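Local coordinates for alkane monooxygenase (Geobacillus thermodenitrificans, PDB 3B9O), which is a flavin mononucleotide-binding member of the luciferase-like monooxygenase family, built on an elaborated TIM barrel, at residues Asn13-Ile18 / Arg75-Ile80; Tyr66-Asp71 / Gly317-Lys322; Gly280-Val285 / Val378-Pro383; Trp303-His308 / Asn339-Leu344. One frame throughout, in Å; residues are numbered along the deposited sequence.

The four contacts run from the barrel wall to the protein surface. Contact 3 is fully buried and mostly apolar, joining barrel strand 276-285 to the chain leaving strand 374-378. Contact 1, partly buried and near the flavin mononucleotide, relies mainly on backbone and amide hydrogen bonds between two loops. Contact 4 mixes an indole hydrogen bond with apolar packing, and contact 2, the most exposed, gathers N-H and hydroxyl donors round one carboxylate. Contact 4 touches the other three: Glu306 bonds to Tyr66 of contact 2, Ser304 to Glu76 of contact 1, and Leu344 O to Tyr380 OH of contact 3.

Contact 1 of 4, residues Asn13-Ile18 / Arg75-Ile80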
loop_
_atom_site.group_PDB
_atom_site.type_symbol
_atom_site.label_atom_id
_atom_site.label_comp_id
_atom_site.label_asym_id
_atom_site.label_seq_id
_atom_site.Cartn_x
_atom_site.Cartn_y
_atom_site.Cartn_z
ATOM N N ASN A 13 -11.030 1.210 1.728
ATOM C CA ASN A 13 -12.226 1.764 2.354
ATOM C C ASN A 13 -13.367 1.854 1.290
ATOM O O ASN A 13 -13.789 2.949 0.901
ATOM C CB ASN A 13 -11.906 3.152 2.927
ATOM C CG ASN A 13 -12.914 3.622 3.935
ATOM O OD1 ASN A 13 -12.727 4.680 4.558
ATOM N ND2 ASN A 13 -13.977 2.820 4.156
ATOM N N CYS A 14 -13.845 0.701 0.840
ATOM C CA CYS A 14 -14.899 0.631 -0.182
ATOM C C CYS A 14 -15.526 -0.738 -0.116
ATOM O O CYS A 14 -15.156 -1.534 0.734
ATOM C CB CYS A 14 -14.349 0.897 -1.594
ATOM S SG CYS A 14 -13.140 -0.351 -2.233
ATOM N N VAL A 15 -16.404 -1.041 -1.067
ATOM C CA VAL A 15 -17.069 -2.343 -1.096
ATOM C C VAL A 15 -16.248 -3.356 -1.896
ATOM O O VAL A 15 -15.678 -4.298 -1.294
ATOM C CB VAL A 15 -18.532 -2.236 -1.624
ATOM C CG1 VAL A 15 -19.192 -3.630 -1.749
ATOM C CG2 VAL A 15 -19.337 -1.244 -0.772
ATOM N N GLY A 16 -16.172 -3.180 -3.217
ATOM C CA GLY A 16 -15.446 -4.126 -4.076
ATOM C C GLY A 16 -14.064 -3.571 -4.318
ATOM O O GLY A 16 -13.915 -2.543 -4.966
ATOM N N HIS A 17 -13.052 -4.256 -3.777
ATOM C CA HIS A 17 -11.655 -3.853 -3.907
ATOM C C HIS A 17 -10.941 -4.626 -5.060
ATOM O O HIS A 17 -10.727 -4.075 -6.141
ATOM C CB HIS A 17 -10.946 -4.043 -2.559
ATOM C CG HIS A 17 -9.492 -3.657 -2.563
ATOM N ND1 HIS A 17 -8.633 -4.018 -1.540
ATOM C CD2 HIS A 17 -8.754 -2.921 -3.431
ATOM C CE1 HIS A 17 -7.425 -3.533 -1.793
ATOM N NE2 HIS A 17 -7.470 -2.877 -2.939
ATOM N N ILE A 18 -10.613 -5.898 -4.826
ATOM C CA ILE A 18 -9.925 -6.737 -5.827
ATOM C C ILE A 18 -10.824 -7.891 -6.330
ATOM O O ILE A 18 -10.923 -8.091 -7.539
ATOM C CB ILE A 18 -8.580 -7.341 -5.293
ATOM C CG1 ILE A 18 -7.597 -6.243 -4.846
ATOM C CG2 ILE A 18 -7.931 -8.281 -6.346
ATOM C CD1 ILE A 18 -7.180 -5.238 -5.961
ATOM N N ARG A 75 -22.593 -0.470 -10.638
ATOM C CA ARG A 75 -23.447 -1.664 -10.408
ATOM C C ARG A 75 -22.746 -2.775 -9.616
ATOM O O ARG A 75 -23.345 -3.478 -8.796
ATOM C CB ARG A 75 -23.934 -2.237 -11.756
ATOM C CG ARG A 75 -24.994 -3.356 -11.661
ATOM C CD ARG A 75 -25.735 -3.546 -13.034
ATOM N NE ARG A 75 -24.876 -3.162 -14.164
ATOM C CZ ARG A 75 -25.117 -2.191 -15.057
ATOM N NH1 ARG A 75 -26.250 -1.479 -15.050
ATOM N NH2 ARG A 75 -24.208 -1.947 -15.995
ATOM N N GLU A 76 -21.470 -2.957 -9.917
ATOM C CA GLU A 76 -20.683 -4.049 -9.333
ATOM C C GLU A 76 -19.898 -3.584 -8.090
ATOM O O GLU A 76 -19.082 -4.343 -7.557
ATOM C CB GLU A 76 -19.688 -4.546 -10.387
ATOM C CG GLU A 76 -20.329 -5.117 -11.641
ATOM C CD GLU A 76 -20.584 -6.618 -11.556
ATOM O OE1 GLU A 76 -20.016 -7.295 -10.667
ATOM O OE2 GLU A 76 -21.350 -7.119 -12.405
ATOM N N ALA A 77 -20.114 -2.336 -7.668
ATOM C CA ALA A 77 -19.359 -1.721 -6.545
ATOM C C ALA A 77 -17.811 -1.790 -6.683
ATOM O O ALA A 77 -17.071 -2.035 -5.696
ATOM C CB ALA A 77 -19.832 -2.297 -5.213
ATOM N N VAL A 78 -17.345 -1.553 -7.897
ATOM C CA VAL A 78 -15.913 -1.597 -8.237
ATOM C C VAL A 78 -15.219 -0.300 -7.778
ATOM O O VAL A 78 -15.052 0.642 -8.547
ATOM C CB VAL A 78 -15.701 -1.907 -9.779
ATOM C CG1 VAL A 78 -14.203 -1.772 -10.185
ATOM C CG2 VAL A 78 -16.239 -3.301 -10.119
ATOM N N GLN A 79 -14.877 -0.242 -6.480
ATOM C CA GLN A 79 -14.143 0.895 -5.901
ATOM C C GLN A 79 -14.939 2.206 -5.904
ATOM O O GLN A 79 -14.380 3.270 -5.747
ATOM C CB GLN A 79 -12.752 1.039 -6.534
ATOM C CG GLN A 79 -11.838 -0.100 -6.029
ATOM C CD GLN A 79 -10.419 -0.117 -6.582
ATOM O OE1 GLN A 79 -9.793 0.924 -6.790
ATOM N NE2 GLN A 79 -9.894 -1.322 -6.793
ATOM N N ILE A 80 -16.258 2.077 -6.094
ATOM C CA ILE A 80 -17.243 3.158 -5.918
ATOM C C ILE A 80 -18.496 2.467 -5.313
ATOM O O ILE A 80 -18.892 1.400 -5.753
ATOM C CB ILE A 80 -17.505 3.962 -7.248
ATOM C CG1 ILE A 80 -18.308 5.262 -6.952
ATOM C CG2 ILE A 80 -18.141 3.036 -8.349
ATOM C CD1 ILE A 80 -18.452 6.255 -8.101
HETATM O O HOH W 1 -17.027 0.202 -3.465
#
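A single beta bridge between Gly16 and Val78 joins the loop after barrel strand 6-12 to the loop after helix 71-75. Gly16 N gives a weak hydrogen bond to Ala77 O at 2.9 Å. Gln79 N donates to Gly16 O, also at 2.9 Å. Glycine suits this place because a CB on it would press against Ala77 O. A water spans the two segments, accepting from Val15 N and donating to Ala77 O.

The conformation of 75-80 makes these groups available. Helix 71-75 ends in a Schellman motif with Ala77 at positive phi (53°), and Val78 follows as the centre of an inverse gamma turn, closed by a weak bond from Gln79 N back to Ala77 O. Ala77 O is therefore approached by two backbone N-H groups and the water.

Gln79 carries the side-chain part. Extended beyond CG, it brings NE2 to the edge of the His17 ring, near its plane, and this NE2 donates to His17 O at 2.9 Å with an N-H...O angle of 155°. The other amide atom, OE1, is taken by Tyr63 OH, so both ends of the buried amide are used. The carbon chain of the glutamine is useful too: its CG packs 4.0 Å from Cys14 SG. Val15 CG1 meets Ala77 CB at 3.8 Å, a small apolar patch. The imidazole of His17 has Ile18 CG1 over the centre of one face, and the His17 side chain is about 6 Å from the flavin mononucleotide.

Contact 2 of 4, residues Tyr66-Asp71 / Gly317-Lys322; sequences YRQSRD and GYDLSK
Tyr66 and Asp319 bring their CA atoms to 4.4 Å where two irregular loops meet, 66-71 entering helix 71-75 and 317-322 making a short 3-10 turn at Leu320-Ser321. Across them the bond is Arg67 N to Asp319 OD1, 3.0 Å long and nearly straight (162°), coming from above the carboxylate plane. The same oxygen accepts from Ser321 N, which makes an Asx turn, and from Ser321 OG at 2.8 Å on its syn side. With CG anti to the backbone N (chi1 174°), Asp319 holds its carboxylate between the loops, and three donors on one oxygen would be expected to favour the charged form. Aspartate is short enough to close the turn and still face the neighbouring loop.

The Tyr66 and Asp319 side chains cross at about a right angle, ring and carboxylate planes 76° apart, with Tyr66 CD1 3.6 Å from Asp319 OD1. Ser321 CB touches Arg67 CG at 3.7 Å, and this CG covers the centre of one face of the Tyr66 ring. The hydroxyl of Tyr66 bonds to Glu306 of helix 305-316. Leu320 is buried and packs on Leu309 and Tyr312 of that helix and on Ile337, Ile338 and Met341 of helix 334-341.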
loop_
_atom_site.group_PDB
_atom_site.type_symbol
_atom_site.label_atom_id
_atom_site.label_comp_id
_atom_site.label_asym_id
_atom_site.label_seq_id
_atom_site.Cartn_x
_atom_site.Cartn_y
_atom_site.Cartn_z
ATOM N N TYR A 66 -14.120 0.933 -19.029
ATOM C CA TYR A 66 -14.848 -0.167 -19.629
ATOM C C TYR A 66 -16.296 0.257 -19.978
ATOM O O TYR A 66 -17.026 0.818 -19.145
ATOM C CB TYR A 66 -14.789 -1.390 -18.721
ATOM C CG TYR A 66 -15.637 -2.567 -19.164
ATOM C CD1 TYR A 66 -15.317 -3.303 -20.309
ATOM C CD2 TYR A 66 -16.758 -2.944 -18.434
ATOM C CE1 TYR A 66 -16.098 -4.389 -20.700
ATOM C CE2 TYR A 66 -17.540 -4.014 -18.810
ATOM C CZ TYR A 66 -17.210 -4.730 -19.955
ATOM O OH TYR A 66 -17.981 -5.815 -20.314
ATOM N N ARG A 67 -16.671 0.005 -21.241
ATOM C CA ARG A 67 -17.916 0.478 -21.867
ATOM C C ARG A 67 -18.135 1.984 -21.789
ATOM O O ARG A 67 -19.277 2.458 -21.831
ATOM C CB ARG A 67 -19.130 -0.308 -21.354
ATOM C CG ARG A 67 -18.916 -1.831 -21.444
ATOM C CD ARG A 67 -20.041 -2.629 -20.875
ATOM N NE ARG A 67 -21.294 -2.297 -21.537
ATOM C CZ ARG A 67 -21.969 -3.108 -22.357
ATOM N NH1 ARG A 67 -21.530 -4.347 -22.630
ATOM N NH2 ARG A 67 -23.100 -2.670 -22.894
ATOM N N GLN A 68 -17.042 2.732 -21.653
ATOM C CA GLN A 68 -17.066 4.195 -21.684
ATOM C C GLN A 68 -17.928 4.873 -20.593
ATOM O O GLN A 68 -18.302 6.044 -20.694
ATOM C CB GLN A 68 -17.454 4.653 -23.113
ATOM C CG GLN A 68 -16.429 4.192 -24.173
ATOM C CD GLN A 68 -15.009 4.593 -23.783
ATOM O OE1 GLN A 68 -14.110 3.741 -23.671
ATOM N NE2 GLN A 68 -14.802 5.885 -23.541
ATOM N N SER A 69 -18.222 4.131 -19.541
ATOM C CA SER A 69 -19.132 4.594 -18.522
ATOM C C SER A 69 -18.707 4.017 -17.178
ATOM O O SER A 69 -18.185 2.908 -17.106
ATOM C CB SER A 69 -20.541 4.108 -18.866
ATOM O OG SER A 69 -21.443 4.408 -17.843
ATOM N N ARG A 70 -18.981 4.778 -16.118
ATOM C CA ARG A 70 -18.837 4.299 -14.751
ATOM C C ARG A 70 -19.903 3.280 -14.387
ATOM O O ARG A 70 -19.813 2.677 -13.338
ATOM C CB ARG A 70 -18.950 5.481 -13.787
ATOM C CG ARG A 70 -20.349 6.121 -13.800
ATOM C CD ARG A 70 -20.479 7.285 -12.821
ATOM N NE ARG A 70 -21.858 7.805 -12.845
ATOM C CZ ARG A 70 -22.254 8.781 -13.658
ATOM N NH1 ARG A 70 -21.356 9.378 -14.446
ATOM N NH2 ARG A 70 -23.528 9.173 -13.649
ATOM N N ASP A 71 -20.924 3.099 -15.223
ATOM C CA ASP A 71 -22.093 2.298 -14.799
ATOM C C ASP A 71 -21.800 0.873 -14.334
ATOM O O ASP A 71 -22.426 0.399 -13.392
ATOM C CB ASP A 71 -23.251 2.301 -15.836
ATOM C CG ASP A 71 -23.898 3.700 -16.010
ATOM O OD1 ASP A 71 -23.586 4.663 -15.270
ATOM O OD2 ASP A 71 -24.725 3.847 -16.929
ATOM N N GLY A 317 -6.409 1.173 -18.927
ATOM C CA GLY A 317 -6.804 2.168 -19.921
ATOM C C GLY A 317 -7.471 1.553 -21.145
ATOM O O GLY A 317 -7.984 2.288 -21.989
ATOM N N TYR A 318 -7.476 0.216 -21.206
ATOM C CA TYR A 318 -8.103 -0.565 -22.285
ATOM C C TYR A 318 -9.555 -0.917 -21.971
ATOM O O TYR A 318 -9.851 -1.639 -20.988
ATOM C CB TYR A 318 -7.327 -1.863 -22.593
ATOM C CG TYR A 318 -5.987 -1.596 -23.255
ATOM C CD1 TYR A 318 -4.812 -1.549 -22.500
ATOM C CD2 TYR A 318 -5.902 -1.363 -24.647
ATOM C CE1 TYR A 318 -3.570 -1.272 -23.112
ATOM C CE2 TYR A 318 -4.676 -1.088 -25.266
ATOM C CZ TYR A 318 -3.517 -1.046 -24.494
ATOM O OH TYR A 318 -2.311 -0.774 -25.098
ATOM N N ASP A 319 -10.447 -0.411 -22.828
ATOM C CA ASP A 319 -11.849 -0.777 -22.797
ATOM C C ASP A 319 -12.099 -1.993 -23.700
ATOM O O ASP A 319 -12.251 -1.831 -24.919
ATOM C CB ASP A 319 -12.721 0.412 -23.255
ATOM C CG ASP A 319 -14.186 0.043 -23.377
ATOM O OD1 ASP A 319 -14.552 -1.097 -23.056
ATOM O OD2 ASP A 319 -14.990 0.891 -23.791
ATOM N N LEU A 320 -12.185 -3.189 -23.111
ATOM C CA LEU A 320 -12.269 -4.433 -23.903
ATOM C C LEU A 320 -13.596 -4.664 -24.648
ATOM O O LEU A 320 -13.716 -5.635 -25.424
ATOM C CB LEU A 320 -11.978 -5.670 -23.038
ATOM C CG LEU A 320 -10.615 -5.740 -22.348
ATOM C CD1 LEU A 320 -10.446 -7.071 -21.622
ATOM C CD2 LEU A 320 -9.476 -5.503 -23.355
ATOM N N SER A 321 -14.589 -3.804 -24.394
ATOM C CA SER A 321 -15.917 -3.961 -25.002
ATOM C C SER A 321 -15.781 -3.518 -26.438
ATOM O O SER A 321 -16.549 -3.954 -27.304
ATOM C CB SER A 321 -16.966 -3.112 -24.280
ATOM O OG SER A 321 -16.785 -1.750 -24.588
ATOM N N LYS A 322 -14.793 -2.641 -26.641
ATOM C CA LYS A 322 -14.345 -2.094 -27.918
ATOM C C LYS A 322 -13.513 -3.034 -28.799
ATOM O O LYS A 322 -12.865 -2.562 -29.735
ATOM C CB LYS A 322 -13.442 -0.891 -27.659
ATOM C CG LYS A 322 -14.147 0.365 -27.250
ATOM C CD LYS A 322 -13.419 1.579 -27.775
ATOM C CE LYS A 322 -12.266 1.996 -26.888
ATOM N NZ LYS A 322 -12.202 3.492 -26.798
#

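Contact 3 of 4, residues Gly280-Val285 / Val378-Pro383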
loop_
_atom_site.group_PDB
_atom_site.type_symbol
_atom_site.label_atom_id
_atom_site.label_comp_id
_atom_site.label_asym_id
_atom_site.label_seq_id
_atom_site.Cartn_x
_atom_site.Cartn_y
_atom_site.Cartn_z
ATOM N N GLY A 280 2.172 -9.435 -3.717
ATOM C CA GLY A 280 0.781 -9.733 -3.360
ATOM C C GLY A 280 0.634 -11.252 -3.283
ATOM O O GLY A 280 1.393 -12.007 -3.918
ATOM N N ILE A 281 -0.317 -11.716 -2.473
ATOM C CA ILE A 281 -0.669 -13.138 -2.432
ATOM C C ILE A 281 -2.121 -13.260 -1.988
ATOM O O ILE A 281 -2.582 -12.521 -1.121
ATOM C CB ILE A 281 0.281 -13.975 -1.482
ATOM C CG1 ILE A 281 -0.053 -15.496 -1.581
ATOM C CG2 ILE A 281 0.231 -13.468 -0.072
ATOM C CD1 ILE A 281 1.021 -16.431 -1.048
ATOM N N CYS A 282 -2.850 -14.165 -2.626
ATOM C CA CYS A 282 -4.177 -14.554 -2.173
ATOM C C CYS A 282 -4.062 -15.966 -1.606
ATOM O O CYS A 282 -3.416 -16.834 -2.198
ATOM C CB CYS A 282 -5.193 -14.543 -3.317
ATOM S SG CYS A 282 -5.189 -13.103 -4.410
ATOM N N VAL A 283 -4.632 -16.186 -0.426
ATOM C CA VAL A 283 -4.466 -17.461 0.252
ATOM C C VAL A 283 -5.857 -18.035 0.491
ATOM O O VAL A 283 -6.729 -17.343 1.007
ATOM C CB VAL A 283 -3.710 -17.312 1.615
ATOM C CG1 VAL A 283 -3.791 -18.603 2.392
ATOM C CG2 VAL A 283 -2.209 -16.863 1.377
ATOM N N ILE A 284 -6.067 -19.284 0.080
ATOM C CA ILE A 284 -7.283 -19.999 0.413
ATOM C C ILE A 284 -6.797 -21.268 1.099
ATOM O O ILE A 284 -6.175 -22.160 0.460
ATOM C CB ILE A 284 -8.133 -20.362 -0.827
ATOM C CG1 ILE A 284 -8.622 -19.109 -1.574
ATOM C CG2 ILE A 284 -9.325 -21.275 -0.399
ATOM C CD1 ILE A 284 -9.100 -19.399 -3.044
ATOM N N VAL A 285 -7.043 -21.351 2.397
ATOM C CA VAL A 285 -6.439 -22.388 3.231
ATOM C C VAL A 285 -7.506 -23.246 3.954
ATOM O O VAL A 285 -8.598 -22.754 4.331
ATOM C CB VAL A 285 -5.367 -21.783 4.202
ATOM C CG1 VAL A 285 -6.003 -20.852 5.245
ATOM C CG2 VAL A 285 -4.518 -22.881 4.900
ATOM N N VAL A 378 -4.091 -10.337 0.044
ATOM C CA VAL A 378 -5.254 -9.946 -0.702
ATOM C C VAL A 378 -6.453 -10.782 -0.221
ATOM O O VAL A 378 -6.321 -12.007 0.001
ATOM C CB VAL A 378 -5.030 -10.179 -2.248
ATOM C CG1 VAL A 378 -6.258 -9.722 -3.065
ATOM C CG2 VAL A 378 -3.747 -9.447 -2.735
ATOM N N GLN A 379 -7.608 -10.126 -0.079
ATOM C CA GLN A 379 -8.823 -10.792 0.403
ATOM C C GLN A 379 -9.751 -11.272 -0.720
ATOM O O GLN A 379 -9.956 -10.568 -1.690
ATOM C CB GLN A 379 -9.614 -9.837 1.292
ATOM C CG GLN A 379 -8.829 -9.323 2.514
ATOM C CD GLN A 379 -9.650 -8.305 3.287
ATOM O OE1 GLN A 379 -9.422 -7.101 3.173
ATOM N NE2 GLN A 379 -10.621 -8.773 4.038
ATOM N N TYR A 380 -10.312 -12.463 -0.552
ATOM C CA TYR A 380 -11.456 -12.892 -1.343
ATOM C C TYR A 380 -12.750 -12.670 -0.562
ATOM O O TYR A 380 -13.787 -12.387 -1.156
ATOM C CB TYR A 380 -11.376 -14.380 -1.685
ATOM C CG TYR A 380 -10.360 -14.748 -2.729
ATOM C CD1 TYR A 380 -10.405 -14.207 -4.011
ATOM C CD2 TYR A 380 -9.385 -15.702 -2.455
ATOM C CE1 TYR A 380 -9.459 -14.572 -5.004
ATOM C CE2 TYR A 380 -8.443 -16.080 -3.432
ATOM C CZ TYR A 380 -8.498 -15.507 -4.707
ATOM O OH TYR A 380 -7.565 -15.858 -5.669
ATOM N N VAL A 381 -12.685 -12.848 0.761
ATOM C CA VAL A 381 -13.847 -12.602 1.610
ATOM C C VAL A 381 -13.381 -11.943 2.902
ATOM O O VAL A 381 -12.279 -12.228 3.388
ATOM C CB VAL A 381 -14.707 -13.942 1.816
ATOM C CG1 VAL A 381 -13.970 -14.951 2.675
ATOM C CG2 VAL A 381 -16.030 -13.651 2.412
ATOM N N SER A 382 -14.192 -11.021 3.416
ATOM C CA SER A 382 -13.950 -10.374 4.708
ATOM C C SER A 382 -14.952 -10.845 5.775
ATOM O O SER A 382 -16.149 -10.727 5.592
ATOM C CB SER A 382 -14.069 -8.862 4.551
ATOM O OG SER A 382 -13.182 -8.414 3.534
ATOM N N PRO A 383 -14.458 -11.268 6.947
ATOM C CA PRO A 383 -13.062 -11.401 7.354
ATOM C C PRO A 383 -12.454 -12.794 7.147
ATOM O O PRO A 383 -11.363 -13.039 7.646
ATOM C CB PRO A 383 -13.140 -11.108 8.865
ATOM C CG PRO A 383 -14.441 -11.756 9.250
ATOM C CD PRO A 383 -15.374 -11.510 8.073
#
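Cys282 and Val378 pack side by side where two neighbouring parallel strands of the TIM barrel, 276-285 and 374-378, run together before the second gives way to the loop leading into helix 384-399. The hydrogen bonding between the two segments is one backbone link: Val378 N donates to Ile281 O at 2.9 Å, almost straight at 171°. Strand 276-285 continues past this point, whereas residues 379-383 bend away from it, so side chains take over the contact.

The polar end of Tyr380 is satisfied elsewhere. Its OH is hydrogen-bonded to Leu344 O, so the buried hydroxyl is paired while the ring remains available for apolar packing.

The sulfur contacts come from Cys282. Its SG, anti to the carbonyl carbon (chi1 -46°), lies 3.6 Å from Val378 CB. The same sulfur stands 4.8 Å from the centroid of the Tyr380 ring, approaching obliquely in a Cys sulfur-aromatic contact. A small, polarisable cysteine fits between a branched valine and an aromatic ring.

The remaining packing is mostly apolar and is entirely buried. Cys282 CB comes closer to the tyrosine than its sulfur does, 3.6 Å from Tyr380 CE2. Val378, beta-branched as suits a strand, also sets CG2 beside Ile281 O, and its side chain is about 8 Å from the flavin mononucleotide. Leu351 of strand 350-354 touches Cys282, Ile284 and Tyr380 alike. Farther along the strand, Ile284 crosses Tyr380 at about a right angle, with CG1 beside CD2 and CE2 of the ring, and Ile284 CD1 reaches Tyr380 CE2 at 3.4 Å.

Contact 4 of 4, residues Trp303-His308 / Asn339-Leu344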
loop_
_atom_site.group_PDB
_atom_site.type_symbol
_atom_site.label_atom_id
_atom_site.label_comp_id
_atom_site.label_asym_id
_atom_site.label_seq_id
_atom_site.Cartn_x
_atom_site.Cartn_y
_atom_site.Cartn_z
ATOM N N TRP A 303 -17.423 -14.881 -8.532
ATOM C CA TRP A 303 -16.460 -14.057 -9.273
ATOM C C TRP A 303 -17.183 -13.419 -10.433
ATOM O O TRP A 303 -17.774 -14.139 -11.257
ATOM C CB TRP A 303 -15.333 -14.926 -9.799
ATOM C CG TRP A 303 -14.070 -14.244 -10.302
ATOM C CD1 TRP A 303 -13.671 -14.090 -11.617
ATOM C CD2 TRP A 303 -12.999 -13.736 -9.498
ATOM N NE1 TRP A 303 -12.441 -13.480 -11.664
ATOM C CE2 TRP A 303 -12.000 -13.265 -10.380
ATOM C CE3 TRP A 303 -12.796 -13.606 -8.112
ATOM C CZ2 TRP A 303 -10.806 -12.690 -9.919
ATOM C CZ3 TRP A 303 -11.604 -13.027 -7.653
ATOM C CH2 TRP A 303 -10.628 -12.582 -8.559
ATOM N N SER A 304 -17.165 -12.078 -10.474
ATOM C CA SER A 304 -17.928 -11.335 -11.469
ATOM C C SER A 304 -17.029 -10.838 -12.571
ATOM O O SER A 304 -16.299 -9.867 -12.400
ATOM C CB SER A 304 -18.676 -10.144 -10.869
ATOM O OG SER A 304 -19.417 -9.485 -11.895
ATOM N N LEU A 305 -17.105 -11.506 -13.718
ATOM C CA LEU A 305 -16.334 -11.107 -14.894
ATOM C C LEU A 305 -16.510 -9.619 -15.231
ATOM O O LEU A 305 -15.544 -8.938 -15.560
ATOM C CB LEU A 305 -16.703 -11.993 -16.096
ATOM C CG LEU A 305 -15.756 -12.019 -17.303
ATOM C CD1 LEU A 305 -16.272 -11.189 -18.434
ATOM C CD2 LEU A 305 -14.294 -11.641 -16.957
ATOM N N GLU A 306 -17.746 -9.127 -15.162
ATOM C CA GLU A 306 -18.040 -7.752 -15.530
ATOM C C GLU A 306 -17.370 -6.716 -14.593
ATOM O O GLU A 306 -16.831 -5.699 -15.043
ATOM C CB GLU A 306 -19.563 -7.578 -15.590
ATOM C CG GLU A 306 -20.029 -6.562 -16.615
ATOM C CD GLU A 306 -19.922 -7.013 -18.093
ATOM O OE1 GLU A 306 -20.056 -6.149 -18.970
ATOM O OE2 GLU A 306 -19.696 -8.188 -18.393
ATOM N N GLY A 307 -17.383 -7.004 -13.295
ATOM C CA GLY A 307 -16.653 -6.194 -12.329
ATOM C C GLY A 307 -15.164 -6.182 -12.608
ATOM O O GLY A 307 -14.542 -5.119 -12.651
ATOM N N HIS A 308 -14.600 -7.366 -12.868
ATOM C CA HIS A 308 -13.189 -7.409 -13.294
ATOM C C HIS A 308 -12.876 -6.677 -14.575
ATOM O O HIS A 308 -11.857 -6.029 -14.658
ATOM C CB HIS A 308 -12.668 -8.831 -13.335
ATOM C CG HIS A 308 -12.717 -9.481 -11.996
ATOM N ND1 HIS A 308 -11.754 -9.268 -11.042
ATOM C CD2 HIS A 308 -13.654 -10.268 -11.420
ATOM C CE1 HIS A 308 -12.064 -9.937 -9.951
ATOM N NE2 HIS A 308 -13.215 -10.551 -10.153
ATOM N N ASN A 339 -10.843 -14.536 -20.930
ATOM C CA ASN A 339 -10.916 -15.881 -20.347
ATOM C C ASN A 339 -10.044 -16.071 -19.073
ATOM O O ASN A 339 -10.453 -16.764 -18.129
ATOM C CB ASN A 339 -10.569 -16.925 -21.418
ATOM C CG ASN A 339 -10.829 -18.348 -20.961
ATOM O OD1 ASN A 339 -9.909 -19.174 -20.923
ATOM N ND2 ASN A 339 -12.078 -18.645 -20.602
ATOM N N ASN A 340 -8.859 -15.455 -19.055
ATOM C CA ASN A 340 -7.966 -15.476 -17.889
ATOM C C ASN A 340 -8.574 -14.709 -16.719
ATOM O O ASN A 340 -8.309 -14.991 -15.550
ATOM C CB ASN A 340 -6.621 -14.826 -18.223
ATOM C CG ASN A 340 -5.768 -15.664 -19.163
ATOM O OD1 ASN A 340 -6.004 -16.859 -19.356
ATOM N ND2 ASN A 340 -4.758 -15.033 -19.751
ATOM N N MET A 341 -9.377 -13.719 -17.070
ATOM C CA MET A 341 -9.984 -12.806 -16.119
ATOM C C MET A 341 -11.201 -13.396 -15.381
ATOM O O MET A 341 -11.551 -12.930 -14.291
ATOM C CB MET A 341 -10.384 -11.542 -16.868
ATOM C CG MET A 341 -10.359 -10.309 -16.040
ATOM S SD MET A 341 -11.017 -8.974 -17.015
ATOM C CE MET A 341 -9.642 -8.624 -18.126
ATOM N N SER A 342 -11.853 -14.404 -15.959
ATOM C CA SER A 342 -12.974 -15.036 -15.259
ATOM C C SER A 342 -12.529 -16.161 -14.321
ATOM O O SER A 342 -13.360 -16.910 -13.794
ATOM C CB SER A 342 -14.097 -15.483 -16.214
ATOM O OG SER A 342 -13.594 -16.200 -17.323
ATOM N N LYS A 343 -11.217 -16.240 -14.089
ATOM C CA LYS A 343 -10.620 -17.218 -13.171
ATOM C C LYS A 343 -9.947 -16.541 -11.952
ATOM O O LYS A 343 -9.371 -15.451 -12.086
ATOM C CB LYS A 343 -9.627 -18.108 -13.934
ATOM C CG LYS A 343 -10.202 -18.684 -15.242
ATOM C CD LYS A 343 -9.294 -19.723 -15.908
ATOM C CE LYS A 343 -7.916 -19.155 -16.275
ATOM N NZ LYS A 343 -7.260 -19.973 -17.346
ATOM N N LEU A 344 -10.022 -17.193 -10.782
ATOM C CA LEU A 344 -9.515 -16.634 -9.510
ATOM C C LEU A 344 -8.006 -16.381 -9.439
ATOM O O LEU A 344 -7.562 -15.509 -8.672
ATOM C CB LEU A 344 -9.912 -17.493 -8.297
ATOM C CG LEU A 344 -11.358 -17.716 -7.866
ATOM C CD1 LEU A 344 -11.474 -17.554 -6.369
ATOM C CD2 LEU A 344 -12.301 -16.783 -8.563
#
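Trp303 has the most surface buried here, its indole lying against the chain that leaves helix 334-341. NE1 donates to Met341 O at 2.8 Å with an N-H...O angle of 161°, and the oxygen sits in the ring plane. Tryptophan suits the position because one group supplies both this N-H and a wide apolar face. Its CG is anti to the backbone N (chi1 -166°), which puts CG toward the other segment.

Leu344 covers one face of that indole. Its CA stands 4.2 Å from the centroid of the six-membered ring, almost straight above it, in a CH-pi contact, while CD2 lies toward the rim at 3.2 Å from Trp303 CE3. On the opposite face His308 NE2 lies over the centre of the indole, so the indole is held between leucine and imidazole.

Met341 packs between the helices. Its CB meets Leu305 CD2 at 3.9 Å, and its SD lies 3.8 Å from the backbone carbon C of His308. The long thioether thus reaches from Leu305 to His308, and Leu305 also packs on Ser342 CB. Gln300 NE2 bonds to Ser342 O, adding a link from helix 289-302.

The C-terminal end of helix 334-341 is thus joined to the start of helix 305-316, for which Ser304 is the N-cap residue. Both belong to the extra helices between strands 276-285 and 350-354, an elaboration of the simple beta-alpha repeat of a TIM barrel.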